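Local coordinates for OxsB protein (Bacillus megaterium, PDB 5UL3), which uses a [4Fe-4S] cluster, S-adenosylmethionine and cobalamin to contract the sugar ring of dAMP to an oxetane aldehyde in oxetanocin A biosynthesis, at residues A[220-225]-A[547-552]; A[333-338]-A[379-384]; A[408-413]-A[513-518]. All blocks are in the same frame, centred on the assembly; numbering follows the deposited sequence. Where two conformers were deposited one is given.

Contact 1 of 3, residues A[220-225]-A[547-552]; sequences PSFSPE and LMNTPY. With EDO (1,2-ethanediol), chain B.
Beside the cobalamin site, F222 at the end of helix 218-222 in the B12-binding Rossmann domain meets M548 and N549, the two middle residues of a type II beta turn that runs from L547 to T550. Over one face of the phenyl ring stands the amide of N549, its ND2 3.5 Å above the plane and close to the ring centre, with amide and ring planes nearly perpendicular at 84°. This is an amide nitrogen set against an aromatic face. Its position is steadied by a water that donates to F222 O at 2.9 Å and accepts from N549 ND2 at 3.0 Å, tying the amide to the backbone end of the same phenylalanine.

M548 comes past F222 in the opposite direction. Its CB lies 4.1 Å from F222 CD2, and its chain, extended through chi2, puts SD 3.4 Å from S223 OG. A bend at chi3 (59°) then brings CE to within 3.2 Å of F222 O. The turn is what presents these two neighbours together: N549 adopts the left-handed backbone conformation of its third position, while T550 OG1 donates to L547 O at 2.8 Å and T550 also serves as N-cap of helix 551-563. L547, the first residue of the turn, touches the cobalamin, and F222 itself packs near the cobalamin-binding residues P322 and H325, so the contact joins the Rossmann domain to the turn that leads into helix 551-563. At the edge of the ring, near its plane, sits O1 of an ethanediol, probably from the crystallisation liquor, which donates to S221 OG at 2.8 Å.

Contact 2 of 3, residues A[333-338]-A[379-384]; sequences LSVEQT and IDICEG
I381, on helix 374-386, reaches over to V335 and T338 at the start of helix 335-351, and its side chain can be traced outward atom by atom. The backbones come close here, with the CA atoms of V335 and I381 only 5.8 Å apart. From CB the side chain forks. The shorter branch, CG2, lies 4.0 Å from T338 CG2. The longer one begins at CG1, which is anti to the carbonyl carbon (chi1 -67°) and is wedged between two methyls, V335 CG2 and T338 CG2, each at 4.1 Å. Chi2 then keeps the branch extended, and CD1 finishes 3.9 Å from T338 CG2. A single threonine methyl is therefore met by three carbons on both branches of the isoleucine, the two side chains crossing at about a right angle.

V335, one turn before T338, also meets D380. Both its methyls lie against D380 CB, CG1 at 4.0 Å, so that the aspartate contributes its aliphatic carbon here while its OD1 is bonded to Q376 NE2 of its own helix. T338 turns its methyl, anti to the backbone nitrogen, toward I381, while OG1 donates to S334 O at 2.8 Å, from above the carbonyl plane, and the same oxygen also receives T338 N. S334 is the N-cap of that turn, its OG accepting from Q337 N. R377, one turn before I381, touches V335 and T338 and bonds to L333 O, extending the join toward the strand end. This apolar docking of helix 335-351, which runs on to strand 357-360, against helix 374-386, which connects that strand to 393-398, belongs to the outer layer of the partial triose phosphate isomerase barrel that forms the AdoMet radical domain.

Contact 3 of 3, residues A[408-413]-A[513-518]; sequences RTKEWN and LYDKLL
Y514 and N413 cross obliquely where helix 510-519 packs on helix 410-426, one of the helices flanking the parallel strands of the AdoMet radical domain. The tyrosine, with CG anti to its backbone nitrogen (chi1 -177°), is thrown outward from its helix, and its hydroxyl end comes to rest against the root of the asparagine: OH is 3.2 Å from N413 CB, and CZ 3.4 Å from the same atom. The ring and the asparagine amide are turned only 24° from each other, yet it is the carbons of N413 that face the tyrosine. The polar ends of N413 are engaged away from it. OD1 accepts from E405 N, and ND2 donates to T409 O at 3.0 Å from well above the carbonyl plane, a bond that shares its acceptor with N413 N. T409 is itself the N-cap of helix 410-426.

K410, about one turn before N413 on its helix, comes obliquely to the ring in a fully extended chain, its CG 4.3 Å from Y514 CE2, and then meets D515 at about a right angle. The ammonium sits in the mouth of the carboxylate, in the conformer described (D515 was modelled in two). K410 NZ also forms a salt bridge with E511; two acidic groups of helix 510-519 therefore share the lysine's charge, which would tend to keep it protonated. Over one face of the Y514 ring lies L518 CD1, 3.8 Å above the plane, offset toward the rim. In the K410–D515 pair, NZ is 2.8 Å from both OD1 and OD2, each oxygen using its syn lone pair.

Along the chain, segment 220-225 comes first, contacts 2 and 3 follow in series, and segment 547-552 then returns to close contact 1 around both. Helices 335-351, 374-386 and 410-426, which carry contact 2 and one side of contact 3, belong to the radical SAM domain; the two centres are 25 Å apart. Helices 374-386 and 410-426 also touch directly, C382 and E383 packing on Y422, so they are neighbours in the outer layer of the partial barrel. Contact 1 lies 34 Å from contact 2 and 40 Å from contact 3, between centres, and alone involves the Rossmann domain. Together they illustrate two kinds of join: helix packing at the partial barrel, and a junction between domains beside the cobalamin.

Contact 1 of 3, residues A[220-225]-A[547-552]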
ATOM      1  N   PRO A 220     -12.616  -9.648  -4.835  1.00 30.28           N
ATOM      2  CA  PRO A 220     -13.563 -10.772  -4.669  1.00 28.12           C
ATOM      3  C   PRO A 220     -14.143 -10.880  -3.271  1.00 30.05           C
ATOM      4  O   PRO A 220     -15.272 -11.369  -3.112  1.00 32.34           O
ATOM      5  CB  PRO A 220     -12.720 -12.012  -5.018  1.00 31.18           C
ATOM      6  CG  PRO A 220     -11.320 -11.593  -4.788  1.00 30.10           C
ATOM      7  CD  PRO A 220     -11.253 -10.130  -5.137  1.00 27.41           C
ATOM      8  N   SER A 221     -13.399 -10.461  -2.241  1.00 29.74           N
ATOM      9  CA  SER A 221     -13.944 -10.451  -0.886  1.00 29.74           C
ATOM     10  C   SER A 221     -15.194  -9.586  -0.800  1.00 31.70           C
ATOM     11  O   SER A 221     -16.180  -9.954  -0.148  1.00 31.45           O
ATOM     12  CB  SER A 221     -12.893  -9.934   0.095  1.00 25.61           C
ATOM     13  OG  SER A 221     -13.389  -9.951   1.429  1.00 29.45           O
ATOM     14  N   PHE A 222     -15.164  -8.424  -1.435  1.00 31.56           N
ATOM     15  CA  PHE A 222     -16.291  -7.502  -1.327  1.00 33.23           C
ATOM     16  C   PHE A 222     -17.440  -7.879  -2.256  1.00 39.70           C
ATOM     17  O   PHE A 222     -18.608  -7.637  -1.922  1.00 36.48           O
ATOM     18  CB  PHE A 222     -15.823  -6.068  -1.604  1.00 33.04           C
ATOM     19  CG  PHE A 222     -15.223  -5.375  -0.397  1.00 34.91           C
ATOM     20  CD1 PHE A 222     -14.862  -6.097   0.729  1.00 34.50           C
ATOM     21  CD2 PHE A 222     -15.017  -4.003  -0.399  1.00 40.95           C
ATOM     22  CE1 PHE A 222     -14.302  -5.464   1.835  1.00 38.04           C
ATOM     23  CE2 PHE A 222     -14.459  -3.367   0.702  1.00 36.69           C
ATOM     24  CZ  PHE A 222     -14.103  -4.094   1.812  1.00 38.03           C
ATOM     25  N   SER A 223     -17.146  -8.491  -3.398  1.00 33.56           N
ATOM     26  CA  SER A 223     -18.160  -8.789  -4.409  1.00 42.14           C
ATOM     27  C   SER A 223     -18.048 -10.240  -4.869  1.00 36.95           C
ATOM     28  O   SER A 223     -17.718 -10.512  -6.028  1.00 37.04           O
ATOM     29  CB  SER A 223     -18.022  -7.826  -5.585  1.00 40.30           C
ATOM     30  OG  SER A 223     -18.061  -6.474  -5.156  1.00 41.09           O
ATOM     31  N   PRO A 224     -18.342 -11.200  -3.990  1.00 37.41           N
ATOM     32  CA  PRO A 224     -18.165 -12.609  -4.375  1.00 34.90           C
ATOM     33  C   PRO A 224     -19.191 -13.111  -5.385  1.00 47.18           C
ATOM     34  O   PRO A 224     -18.863 -13.995  -6.189  1.00 43.46           O
ATOM     35  CB  PRO A 224     -18.284 -13.354  -3.039  1.00 40.11           C
ATOM     36  CG  PRO A 224     -19.123 -12.476  -2.199  1.00 37.35           C
ATOM     37  CD  PRO A 224     -18.760 -11.065  -2.588  1.00 36.82           C
ATOM     38  N   GLU A 225     -20.409 -12.564  -5.375  0.50 42.58           N
ATOM     39  CA  GLU A 225     -21.482 -13.100  -6.209  0.50 40.65           C
ATOM     40  C   GLU A 225     -21.140 -13.026  -7.694  0.50 43.31           C
ATOM     41  O   GLU A 225     -21.485 -13.932  -8.463  0.50 42.80           O
ATOM     42  CB  GLU A 225     -22.789 -12.359  -5.915  0.50 45.31           C
ATOM     43  CG  GLU A 225     -22.739 -10.849  -6.152  0.50 44.78           C
ATOM     44  CD  GLU A 225     -21.950 -10.096  -5.087  0.50 43.09           C
ATOM     45  OE1 GLU A 225     -21.824 -10.605  -3.956  0.50 42.23           O
ATOM     46  OE2 GLU A 225     -21.449  -8.994  -5.387  0.50 48.08           O
ATOM     47  N   LEU A 547     -16.721   3.711  -0.944  1.00 32.72           N
ATOM     48  CA  LEU A 547     -16.468   2.296  -1.150  1.00 30.74           C
ATOM     49  C   LEU A 547     -17.594   1.467  -0.549  1.00 33.22           C
ATOM     50  O   LEU A 547     -18.383   1.944   0.275  1.00 32.70           O
ATOM     51  CB  LEU A 547     -15.124   1.886  -0.537  1.00 27.98           C
ATOM     52  CG  LEU A 547     -13.838   2.497  -1.098  1.00 36.52           C
ATOM     53  CD1 LEU A 547     -12.632   1.873  -0.424  1.00 35.14           C
ATOM     54  CD2 LEU A 547     -13.745   2.340  -2.610  1.00 38.92           C
ATOM     55  N   MET A 548     -17.656   0.203  -0.971  1.00 32.11           N
ATOM     56  CA  MET A 548     -18.590  -0.737  -0.371  1.00 35.98           C
ATOM     57  C   MET A 548     -18.261  -0.933   1.104  1.00 34.03           C
ATOM     58  O   MET A 548     -17.113  -0.773   1.536  1.00 32.12           O
ATOM     59  CB  MET A 548     -18.542  -2.089  -1.102  1.00 34.66           C
ATOM     60  CG  MET A 548     -18.887  -2.025  -2.586  1.00 42.94           C
ATOM     61  SD  MET A 548     -18.602  -3.611  -3.430  1.00 38.46           S
ATOM     62  CE  MET A 548     -19.679  -4.686  -2.480  1.00 35.75           C
ATOM     63  N   ASN A 549     -19.289  -1.263   1.885  1.00 32.05           N
ATOM     64  CA  ASN A 549     -19.153  -1.660   3.285  1.00 30.96           C
ATOM     65  C   ASN A 549     -18.669  -0.532   4.186  1.00 39.05           C
ATOM     66  O   ASN A 549     -18.096  -0.793   5.251  1.00 39.73           O
ATOM     67  CB  ASN A 549     -18.221  -2.872   3.435  1.00 31.94           C
ATOM     68  CG  ASN A 549     -18.776  -4.109   2.768  1.00 44.27           C
ATOM     69  OD1 ASN A 549     -19.980  -4.367   2.823  1.00 38.02           O
ATOM     70  ND2 ASN A 549     -17.908  -4.873   2.122  1.00 40.36           N
ATOM     71  N   THR A 550     -18.897   0.735   3.791  1.00 33.88           N
ATOM     72  CA  THR A 550     -18.477   1.857   4.609  1.00 29.01           C
ATOM     73  C   THR A 550     -19.650   2.438   5.392  1.00 28.95           C
ATOM     74  O   THR A 550     -20.778   2.476   4.894  1.00 31.52           O
ATOM     75  CB  THR A 550     -17.896   2.974   3.741  1.00 27.43           C
ATOM     76  OG1 THR A 550     -18.841   3.320   2.714  1.00 29.78           O
ATOM     77  CG2 THR A 550     -16.559   2.539   3.133  1.00 26.81           C
ATOM     78  N   PRO A 551     -19.376   2.938   6.599  1.00 28.47           N
ATOM     79  CA  PRO A 551     -20.375   3.771   7.286  1.00 24.80           C
ATOM     80  C   PRO A 551     -20.885   4.908   6.428  1.00 35.03           C
ATOM     81  O   PRO A 551     -22.075   5.241   6.496  1.00 31.43           O
ATOM     82  CB  PRO A 551     -19.601   4.285   8.513  1.00 31.36           C
ATOM     83  CG  PRO A 551     -18.602   3.227   8.792  1.00 29.93           C
ATOM     84  CD  PRO A 551     -18.167   2.753   7.415  1.00 24.15           C
ATOM     85  N   TYR A 552     -20.019   5.515   5.612  1.00 30.83           N
ATOM     86  CA  TYR A 552     -20.470   6.633   4.786  1.00 28.02           C
ATOM     87  C   TYR A 552     -21.510   6.189   3.759  1.00 29.84           C
ATOM     88  O   TYR A 552     -22.472   6.922   3.491  1.00 30.52           O
ATOM     89  CB  TYR A 552     -19.283   7.306   4.095  1.00 30.87           C
ATOM     90  CG  TYR A 552     -19.583   8.718   3.606  1.00 27.90           C
ATOM     91  CD1 TYR A 552     -20.144   8.935   2.351  1.00 26.63           C
ATOM     92  CD2 TYR A 552     -19.300   9.827   4.400  1.00 29.89           C
ATOM     93  CE1 TYR A 552     -20.423  10.223   1.890  1.00 31.50           C
ATOM     94  CE2 TYR A 552     -19.582  11.117   3.954  1.00 28.97           C
ATOM     95  CZ  TYR A 552     -20.139  11.304   2.700  1.00 25.24           C
ATOM     96  OH  TYR A 552     -20.431  12.564   2.233  1.00 31.48           O
TER
HETATM   97  C1  EDO B 826     -14.911  -9.714   4.292  1.00 48.85           C
HETATM   98  O1  EDO B 826     -15.090  -8.679   3.303  1.00 46.84           O
HETATM   99  C2  EDO B 826     -16.021 -10.760   4.174  1.00 49.62           C
HETATM  100  O2  EDO B 826     -16.125 -11.269   2.838  1.00 57.95           O
HETATM  101  O   HOH W   1     -19.194  -7.315   0.863  1.00 47.04           O

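Contact 2 of 3, residues A[333-338]-A[379-384]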
ATOM      1  N   LEU A 333       4.027  -6.782  14.332  1.00 23.28           N
ATOM      2  CA  LEU A 333       5.237  -7.587  14.414  1.00 26.18           C
ATOM      3  C   LEU A 333       6.018  -7.234  15.672  1.00 26.26           C
ATOM      4  O   LEU A 333       6.062  -6.077  16.090  1.00 27.86           O
ATOM      5  CB  LEU A 333       6.138  -7.329  13.190  1.00 27.71           C
ATOM      6  CG  LEU A 333       6.022  -8.083  11.885  1.00 35.01           C
ATOM      7  CD1 LEU A 333       7.193  -7.706  10.961  1.00 23.34           C
ATOM      8  CD2 LEU A 333       5.976  -9.575  12.134  1.00 27.40           C
ATOM      9  N   SER A 334       6.694  -8.230  16.259  1.00 25.75           N
ATOM     10  CA  SER A 334       7.602  -7.916  17.352  1.00 30.36           C
ATOM     11  C   SER A 334       8.749  -7.032  16.864  1.00 24.91           C
ATOM     12  O   SER A 334       9.066  -6.979  15.671  1.00 26.62           O
ATOM     13  CB  SER A 334       8.182  -9.188  17.982  1.00 32.43           C
ATOM     14  OG  SER A 334       9.136  -9.800  17.125  1.00 35.45           O
ATOM     15  N   VAL A 335       9.366  -6.326  17.816  1.00 27.83           N
ATOM     16  CA  VAL A 335      10.525  -5.497  17.497  1.00 27.41           C
ATOM     17  C   VAL A 335      11.610  -6.354  16.875  1.00 34.03           C
ATOM     18  O   VAL A 335      12.236  -5.973  15.881  1.00 28.33           O
ATOM     19  CB  VAL A 335      11.036  -4.782  18.761  1.00 34.00           C
ATOM     20  CG1 VAL A 335      12.421  -4.153  18.513  1.00 32.07           C
ATOM     21  CG2 VAL A 335      10.028  -3.736  19.246  1.00 32.73           C
ATOM     22  N   GLU A 336      11.932  -7.477  17.520  0.50 31.96           N
ATOM     23  CA  GLU A 336      13.007  -8.331  17.027  0.50 31.19           C
ATOM     24  C   GLU A 336      12.730  -8.763  15.600  0.50 29.47           C
ATOM     25  O   GLU A 336      13.607  -8.693  14.732  0.50 29.08           O
ATOM     26  CB  GLU A 336      13.167  -9.551  17.938  0.50 33.26           C
ATOM     27  CG  GLU A 336      14.218 -10.549  17.487  0.50 31.74           C
ATOM     28  CD  GLU A 336      14.301 -11.753  18.418  0.50 40.87           C
ATOM     29  OE1 GLU A 336      13.776 -12.831  18.063  0.50 39.33           O
ATOM     30  OE2 GLU A 336      14.873 -11.609  19.517  0.50 42.34           O
ATOM     31  N   GLN A 337      11.495  -9.181  15.333  0.50 27.13           N
ATOM     32  CA  GLN A 337      11.136  -9.660  14.008  0.50 24.93           C
ATOM     33  C   GLN A 337      11.145  -8.535  12.978  0.50 23.62           C
ATOM     34  O   GLN A 337      11.627  -8.718  11.853  0.50 24.77           O
ATOM     35  CB  GLN A 337       9.763 -10.322  14.072  0.50 28.93           C
ATOM     36  CG  GLN A 337       9.330 -10.928  12.789  0.50 22.09           C
ATOM     37  CD  GLN A 337      10.191 -12.115  12.380  0.50 27.58           C
ATOM     38  OE1 GLN A 337      10.195 -12.509  11.217  0.50 28.76           O
ATOM     39  NE2 GLN A 337      10.909 -12.699  13.340  0.50 27.04           N
ATOM     40  N   THR A 338      10.569  -7.383  13.332  1.00 23.43           N
ATOM     41  CA  THR A 338      10.637  -6.193  12.479  1.00 21.16           C
ATOM     42  C   THR A 338      12.084  -5.923  12.046  1.00 20.99           C
ATOM     43  O   THR A 338      12.364  -5.696  10.864  1.00 22.41           O
ATOM     44  CB  THR A 338      10.049  -4.980  13.214  1.00 23.62           C
ATOM     45  OG1 THR A 338       8.668  -5.227  13.510  1.00 23.96           O
ATOM     46  CG2 THR A 338      10.123  -3.708  12.336  1.00 24.58           C
ATOM     47  N   ILE A 379      10.260   3.380  19.262  1.00 27.43           N
ATOM     48  CA  ILE A 379      11.585   3.860  19.638  1.00 29.85           C
ATOM     49  C   ILE A 379      12.593   2.717  19.615  1.00 29.88           C
ATOM     50  O   ILE A 379      13.715   2.883  19.124  1.00 30.56           O
ATOM     51  CB  ILE A 379      11.531   4.568  21.007  1.00 30.26           C
ATOM     52  CG1 ILE A 379      10.805   5.913  20.842  1.00 28.30           C
ATOM     53  CG2 ILE A 379      12.943   4.763  21.554  1.00 34.49           C
ATOM     54  CD1 ILE A 379      10.406   6.579  22.155  1.00 34.93           C
ATOM     55  N   ASP A 380      12.188   1.521  20.070  1.00 30.52           N
ATOM     56  CA  ASP A 380      13.074   0.352  20.008  1.00 31.28           C
ATOM     57  C   ASP A 380      13.407  -0.052  18.565  1.00 29.53           C
ATOM     58  O   ASP A 380      14.550  -0.425  18.263  1.00 29.19           O
ATOM     59  CB  ASP A 380      12.439  -0.832  20.751  1.00 32.69           C
ATOM     60  CG  ASP A 380      12.379  -0.615  22.265  1.00 40.73           C
ATOM     61  OD1 ASP A 380      12.878   0.426  22.736  1.00 35.06           O
ATOM     62  OD2 ASP A 380      11.823  -1.482  22.977  1.00 38.03           O
ATOM     63  N   ILE A 381      12.419  -0.024  17.663  1.00 30.32           N
ATOM     64  CA  ILE A 381      12.712  -0.289  16.253  1.00 27.93           C
ATOM     65  C   ILE A 381      13.700   0.746  15.716  1.00 27.47           C
ATOM     66  O   ILE A 381      14.692   0.404  15.050  1.00 27.60           O
ATOM     67  CB  ILE A 381      11.407  -0.319  15.436  1.00 23.40           C
ATOM     68  CG1 ILE A 381      10.562  -1.533  15.838  1.00 27.30           C
ATOM     69  CG2 ILE A 381      11.717  -0.350  13.911  1.00 22.18           C
ATOM     70  CD1 ILE A 381       9.106  -1.453  15.387  1.00 28.64           C
ATOM     71  N   CYS A 382      13.460   2.021  16.028  1.00 24.88           N
ATOM     72  CA  CYS A 382      14.348   3.085  15.576  1.00 28.18           C
ATOM     73  C   CYS A 382      15.752   2.902  16.133  1.00 30.65           C
ATOM     74  O   CYS A 382      16.737   3.108  15.416  1.00 30.69           O
ATOM     75  CB  CYS A 382      13.787   4.444  15.983  1.00 28.27           C
ATOM     76  SG  CYS A 382      12.311   4.907  15.055  1.00 28.45           S
ATOM     77  N   GLU A 383      15.863   2.524  17.411  1.00 29.49           N
ATOM     78  CA  GLU A 383      17.178   2.280  17.995  1.00 30.57           C
ATOM     79  C   GLU A 383      17.885   1.144  17.275  1.00 35.66           C
ATOM     80  O   GLU A 383      19.099   1.200  17.063  1.00 35.45           O
ATOM     81  CB  GLU A 383      17.054   1.972  19.490  1.00 32.74           C
ATOM     82  CG  GLU A 383      16.789   3.215  20.333  1.00 39.75           C
ATOM     83  CD  GLU A 383      16.812   2.950  21.837  1.00 50.36           C
ATOM     84  OE1 GLU A 383      16.413   1.847  22.279  1.00 47.59           O
ATOM     85  OE2 GLU A 383      17.237   3.858  22.579  1.00 46.32           O
ATOM     86  N   GLY A 384      17.133   0.115  16.878  1.00 28.88           N
ATOM     87  CA  GLY A 384      17.715  -0.966  16.099  1.00 31.11           C
ATOM     88  C   GLY A 384      18.214  -0.510  14.739  1.00 30.41           C
ATOM     89  O   GLY A 384      19.286  -0.923  14.292  1.00 34.02           O
TER

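Contact 3 of 3, residues A[408-413]-A[513-518]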
ATOM      1  N   ARG A 408      -5.283  13.615  25.423  1.00 30.27           N
ATOM      2  CA  ARG A 408      -4.323  12.886  26.231  1.00 29.50           C
ATOM      3  C   ARG A 408      -3.431  13.875  26.966  1.00 28.59           C
ATOM      4  O   ARG A 408      -3.404  15.067  26.653  1.00 28.89           O
ATOM      5  CB  ARG A 408      -3.511  11.921  25.356  1.00 32.24           C
ATOM      6  CG  ARG A 408      -4.407  10.837  24.723  1.00 37.14           C
ATOM      7  CD  ARG A 408      -3.615   9.857  23.886  1.00 40.47           C
ATOM      8  NE  ARG A 408      -4.421   8.954  23.054  1.00 50.30           N
ATOM      9  CZ  ARG A 408      -4.631   7.671  23.340  1.00 52.52           C
ATOM     10  NH1 ARG A 408      -5.361   6.911  22.529  1.00 55.98           N
ATOM     11  NH2 ARG A 408      -4.107   7.147  24.444  1.00 51.28           N
ATOM     12  N   THR A 409      -2.713  13.376  27.973  1.00 31.70           N
ATOM     13  CA  THR A 409      -1.956  14.283  28.824  1.00 33.87           C
ATOM     14  C   THR A 409      -0.815  14.922  28.048  1.00 36.16           C
ATOM     15  O   THR A 409      -0.394  14.434  26.994  1.00 32.60           O
ATOM     16  CB  THR A 409      -1.388  13.556  30.045  1.00 38.24           C
ATOM     17  OG1 THR A 409      -0.402  12.605  29.618  1.00 37.58           O
ATOM     18  CG2 THR A 409      -2.499  12.838  30.810  1.00 35.41           C
ATOM     19  N   LYS A 410      -0.319  16.037  28.587  1.00 30.35           N
ATOM     20  CA  LYS A 410       0.874  16.651  28.023  1.00 38.26           C
ATOM     21  C   LYS A 410       2.029  15.657  27.992  1.00 40.07           C
ATOM     22  O   LYS A 410       2.775  15.590  27.006  1.00 34.54           O
ATOM     23  CB  LYS A 410       1.247  17.904  28.811  1.00 39.98           C
ATOM     24  CG  LYS A 410       2.537  18.545  28.338  1.00 41.00           C
ATOM     25  CD  LYS A 410       2.679  19.974  28.838  1.00 47.61           C
ATOM     26  CE  LYS A 410       4.095  20.482  28.638  1.00 51.47           C
ATOM     27  NZ  LYS A 410       4.268  21.867  29.161  1.00 52.59           N
ATOM     28  N   GLU A 411       2.163  14.847  29.042  0.50 34.60           N
ATOM     29  CA  GLU A 411       3.253  13.879  29.097  0.50 34.82           C
ATOM     30  C   GLU A 411       3.167  12.868  27.956  0.50 36.33           C
ATOM     31  O   GLU A 411       4.191  12.494  27.371  0.50 33.26           O
ATOM     32  CB  GLU A 411       3.248  13.179  30.457  0.50 39.58           C
ATOM     33  CG  GLU A 411       3.724  14.059  31.622  0.50 44.28           C
ATOM     34  CD  GLU A 411       2.805  15.242  31.924  0.50 46.23           C
ATOM     35  OE1 GLU A 411       1.576  15.139  31.688  0.50 36.56           O
ATOM     36  OE2 GLU A 411       3.320  16.281  32.399  0.50 46.38           O
ATOM     37  N   TRP A 412       1.953  12.416  27.620  1.00 29.55           N
ATOM     38  CA  TRP A 412       1.782  11.497  26.495  1.00 31.68           C
ATOM     39  C   TRP A 412       2.194  12.159  25.182  1.00 32.24           C
ATOM     40  O   TRP A 412       2.850  11.531  24.335  1.00 30.98           O
ATOM     41  CB  TRP A 412       0.325  11.035  26.420  1.00 32.95           C
ATOM     42  CG  TRP A 412      -0.015  10.084  25.291  1.00 31.23           C
ATOM     43  CD1 TRP A 412      -0.104   8.725  25.376  1.00 35.16           C
ATOM     44  CD2 TRP A 412      -0.294  10.418  23.921  1.00 31.41           C
ATOM     45  NE1 TRP A 412      -0.439   8.194  24.157  1.00 36.87           N
ATOM     46  CE2 TRP A 412      -0.546   9.208  23.241  1.00 29.42           C
ATOM     47  CE3 TRP A 412      -0.352  11.622  23.202  1.00 29.68           C
ATOM     48  CZ2 TRP A 412      -0.876   9.165  21.892  1.00 30.14           C
ATOM     49  CZ3 TRP A 412      -0.676  11.575  21.847  1.00 32.26           C
ATOM     50  CH2 TRP A 412      -0.932  10.350  21.209  1.00 32.23           C
ATOM     51  N   ASN A 413       1.821  13.429  25.001  1.00 28.61           N
ATOM     52  CA  ASN A 413       2.146  14.135  23.764  1.00 29.72           C
ATOM     53  C   ASN A 413       3.637  14.426  23.661  1.00 31.40           C
ATOM     54  O   ASN A 413       4.212  14.362  22.567  1.00 26.99           O
ATOM     55  CB  ASN A 413       1.345  15.437  23.669  1.00 28.45           C
ATOM     56  CG  ASN A 413      -0.101  15.209  23.253  1.00 30.69           C
ATOM     57  OD1 ASN A 413      -0.388  15.022  22.079  1.00 26.38           O
ATOM     58  ND2 ASN A 413      -1.019  15.235  24.214  1.00 27.32           N
ATOM     59  N   LEU A 513      10.445  22.115  23.188  1.00 37.98           N
ATOM     60  CA  LEU A 513      10.086  22.143  21.776  1.00 37.33           C
ATOM     61  C   LEU A 513       8.580  22.038  21.601  1.00 31.91           C
ATOM     62  O   LEU A 513       7.976  22.797  20.834  1.00 35.58           O
ATOM     63  CB  LEU A 513      10.792  21.002  21.042  1.00 36.79           C
ATOM     64  CG  LEU A 513      10.412  20.859  19.570  1.00 36.08           C
ATOM     65  CD1 LEU A 513      10.777  22.125  18.815  1.00 37.12           C
ATOM     66  CD2 LEU A 513      11.105  19.633  18.966  1.00 38.44           C
ATOM     67  N   TYR A 514       7.961  21.083  22.302  1.00 32.01           N
ATOM     68  CA  TYR A 514       6.511  20.914  22.252  1.00 32.69           C
ATOM     69  C   TYR A 514       5.785  22.193  22.650  1.00 35.05           C
ATOM     70  O   TYR A 514       4.884  22.651  21.941  1.00 34.27           O
ATOM     71  CB  TYR A 514       6.096  19.761  23.166  1.00 30.13           C
ATOM     72  CG  TYR A 514       4.625  19.434  23.152  1.00 32.17           C
ATOM     73  CD1 TYR A 514       4.076  18.655  22.137  1.00 30.12           C
ATOM     74  CD2 TYR A 514       3.785  19.861  24.176  1.00 34.88           C
ATOM     75  CE1 TYR A 514       2.728  18.339  22.125  1.00 27.46           C
ATOM     76  CE2 TYR A 514       2.436  19.544  24.175  1.00 34.17           C
ATOM     77  CZ  TYR A 514       1.910  18.795  23.152  1.00 27.38           C
ATOM     78  OH  TYR A 514       0.576  18.485  23.162  1.00 32.18           O
ATOM     79  N   ASP A 515       6.161  22.781  23.789  0.50 36.54           N
ATOM     80  CA  ASP A 515       5.461  23.973  24.265  0.50 39.18           C
ATOM     81  C   ASP A 515       5.603  25.128  23.283  0.50 39.04           C
ATOM     82  O   ASP A 515       4.640  25.865  23.036  0.50 40.74           O
ATOM     83  CB  ASP A 515       5.983  24.371  25.648  0.50 39.56           C
ATOM     84  CG  ASP A 515       5.466  23.470  26.749  0.50 41.72           C
ATOM     85  OD1 ASP A 515       4.377  22.882  26.576  0.50 39.42           O
ATOM     86  OD2 ASP A 515       6.144  23.358  27.792  0.50 45.47           O
ATOM     87  N   LYS A 516       6.790  25.294  22.698  1.00 36.99           N
ATOM     88  CA  LYS A 516       7.001  26.404  21.775  1.00 34.32           C
ATOM     89  C   LYS A 516       6.203  26.227  20.488  1.00 39.16           C
ATOM     90  O   LYS A 516       5.643  27.198  19.966  1.00 42.00           O
ATOM     91  CB  LYS A 516       8.487  26.563  21.482  1.00 39.47           C
ATOM     92  CG  LYS A 516       9.250  27.313  22.574  1.00 49.53           C
ATOM     93  CD  LYS A 516      10.749  27.275  22.313  1.00 49.34           C
ATOM     94  CE  LYS A 516      11.546  27.994  23.398  1.00 63.42           C
ATOM     95  NZ  LYS A 516      11.520  29.474  23.228  1.00 72.79           N
ATOM     96  N   LEU A 517       6.129  25.001  19.956  1.00 37.98           N
ATOM     97  CA  LEU A 517       5.362  24.795  18.729  1.00 32.78           C
ATOM     98  C   LEU A 517       3.859  24.902  18.954  1.00 35.59           C
ATOM     99  O   LEU A 517       3.133  25.226  18.012  1.00 37.61           O
ATOM    100  CB  LEU A 517       5.722  23.444  18.102  1.00 31.30           C
ATOM    101  CG  LEU A 517       7.105  23.425  17.446  1.00 34.75           C
ATOM    102  CD1 LEU A 517       7.521  22.010  17.079  1.00 32.80           C
ATOM    103  CD2 LEU A 517       7.111  24.317  16.223  1.00 34.93           C
ATOM    104  N   LEU A 518       3.369  24.667  20.172  1.00 34.64           N
ATOM    105  CA  LEU A 518       1.940  24.826  20.399  1.00 40.14           C
ATOM    106  C   LEU A 518       1.548  26.264  20.725  1.00 42.03           C
ATOM    107  O   LEU A 518       0.486  26.718  20.293  1.00 43.63           O
ATOM    108  CB  LEU A 518       1.471  23.906  21.527  1.00 38.60           C
ATOM    109  CG  LEU A 518       0.856  22.580  21.090  1.00 36.87           C
ATOM    110  CD1 LEU A 518       1.945  21.683  20.490  1.00 36.45           C
ATOM    111  CD2 LEU A 518       0.185  21.912  22.276  1.00 43.10           C
TER